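Local coordinates for protein APL1 (Anopheles gambiae, PDB 3O6N) that probably pairs with the leucine-rich repeat protein LRIM1 in a heterodimeric complex that regulates complement-like immunity in the mosquito, at residues A[60-63]-A[64-68]. Sequence-based numbering, arbitrary orientation.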
loop_
_atom_site.group_PDB
_atom_site.type_symbol
_atom_site.label_atom_id
_atom_site.label_comp_id
_atom_site.label_asym_id
_atom_site.label_seq_id
_atom_site.Cartn_x
_atom_site.Cartn_y
_atom_site.Cartn_z
ATOM N N LEU A 60 -21.802 -16.423 14.301
ATOM C CA LEU A 60 -22.725 -16.214 13.192
ATOM C C LEU A 60 -23.549 -17.479 12.956
ATOM O O LEU A 60 -22.998 -18.520 12.605
ATOM C CB LEU A 60 -21.956 -15.844 11.924
ATOM C CG LEU A 60 -22.806 -15.488 10.702
ATOM C CD1 LEU A 60 -23.565 -14.181 10.931
ATOM C CD2 LEU A 60 -21.940 -15.403 9.460
ATOM N N PRO A 61 -24.876 -17.390 13.148
ATOM C CA PRO A 61 -25.762 -18.559 13.066
ATOM C C PRO A 61 -26.219 -18.869 11.646
ATOM O O PRO A 61 -26.308 -17.969 10.815
ATOM C CB PRO A 61 -26.967 -18.129 13.906
ATOM C CG PRO A 61 -27.039 -16.643 13.694
ATOM C CD PRO A 61 -25.605 -16.166 13.528
ATOM N N ALA A 62 -26.519 -20.137 11.381
ATOM C CA ALA A 62 -27.064 -20.544 10.093
ATOM C C ALA A 62 -28.470 -19.983 9.881
ATOM O O ALA A 62 -28.930 -19.839 8.749
ATOM C CB ALA A 62 -27.082 -22.063 9.984
ATOM N N ALA A 63 -29.143 -19.663 10.982
ATOM C CA ALA A 63 -30.530 -19.208 10.936
ATOM C C ALA A 63 -30.727 -17.958 10.083
ATOM O O ALA A 63 -31.791 -17.765 9.501
ATOM C CB ALA A 63 -31.064 -18.981 12.344
ATOM N N LEU A 64 -29.704 -17.111 10.010
ATOM C CA LEU A 64 -29.822 -15.855 9.277
ATOM C C LEU A 64 -30.082 -16.087 7.793
ATOM O O LEU A 64 -31.106 -15.662 7.264
ATOM C CB LEU A 64 -28.570 -14.990 9.463
ATOM C CG LEU A 64 -28.510 -13.721 8.612
ATOM C CD1 LEU A 64 -29.707 -12.815 8.887
ATOM C CD2 LEU A 64 -27.202 -12.980 8.853
ATOM N N LEU A 65 -29.150 -16.762 7.127
ATOM C CA LEU A 65 -29.270 -17.012 5.694
ATOM C C LEU A 65 -30.160 -18.211 5.370
ATOM O O LEU A 65 -30.522 -18.430 4.213
ATOM C CB LEU A 65 -27.888 -17.169 5.054
ATOM C CG LEU A 65 -27.041 -15.897 5.109
ATOM C CD1 LEU A 65 -25.620 -16.147 4.602
ATOM C CD2 LEU A 65 -27.710 -14.770 4.324
ATOM N N ASP A 66 -30.511 -18.989 6.387
ATOM C CA ASP A 66 -31.505 -20.041 6.202
ATOM C C ASP A 66 -32.876 -19.409 5.973
ATOM O O ASP A 66 -33.728 -19.983 5.298
ATOM C CB ASP A 66 -31.544 -20.980 7.408
ATOM C CG ASP A 66 -30.439 -22.022 7.373
ATOM O OD1 ASP A 66 -29.518 -21.891 6.539
ATOM O OD2 ASP A 66 -30.491 -22.972 8.185
ATOM N N SER A 67 -33.068 -18.217 6.535
ATOM C CA SER A 67 -34.334 -17.497 6.436
ATOM C C SER A 67 -34.308 -16.426 5.351
ATOM O O SER A 67 -35.322 -16.160 4.711
ATOM C CB SER A 67 -34.699 -16.861 7.778
ATOM O OG SER A 67 -34.926 -17.849 8.763
ATOM N N PHE A 68 -33.149 -15.805 5.160
ATOM C CA PHE A 68 -32.984 -14.801 4.116
ATOM C C PHE A 68 -32.137 -15.366 2.984
ATOM O O PHE A 68 -30.909 -15.340 3.047
ATOM C CB PHE A 68 -32.344 -13.537 4.694
ATOM C CG PHE A 68 -33.266 -12.752 5.583
ATOM C CD1 PHE A 68 -33.773 -11.529 5.170
ATOM C CD2 PHE A 68 -33.643 -13.243 6.824
ATOM C CE1 PHE A 68 -34.632 -10.805 5.983
ATOM C CE2 PHE A 68 -34.501 -12.525 7.641
ATOM C CZ PHE A 68 -34.995 -11.305 7.220
HETATM O O HOH W 1 -26.606 -17.378 8.139
#
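Asp66 N donates to Ala62 O over 3.0 Å; the hydrogen bond is bent, with 142° at the hydrogen. One residue further on, Ser67 N reaches Ala63 O at 3.3 Å, a weak bond with a 131° angle at the hydrogen. Both span four residues, the alpha-helical spacing, and Phe68 N continues the pattern by bonding to Leu64 O before Phe68 leaves helical geometry. A water supplies a further bridge: it donates to Pro61 O and accepts from Leu65 N, each at 2.8 Å, thereby linking a carbonyl two residues before the helix to an amide of its first turn.

The short helix 63-67 follows strand 59-60 and precedes strand 73-75, placing it in the connection between successive parallel strands 49-53 and 73-75 of the leucine-rich repeat solenoid, near its N-terminal end.

Among the side chains, the carboxylate of Asp66 folds back over the preceding turn. With CG beside its own backbone N (chi1 -81°), OD1 comes to 3.1 Å from Ala62 O; these are two acceptors, so the approach is probably somewhat unfavourable electrostatically, while OD2 lies 4.0 Å from Ala62 CB. Ser67 OG likewise turns back, standing 3.2 Å from Ala63 O.

Apolar side-chain contact between 60-63 and 64-68 is slight: Leu60 CD1 meets Leu64 CD2 at 4.4 Å, methyl to methyl. Both leucines are buried; Leu64 packs against Phe23 and Phe37, and Phe37 also touches Pro61 and Ala63. Phe68 extends this apolar side, its ring meeting that of Phe23 edge-to-face.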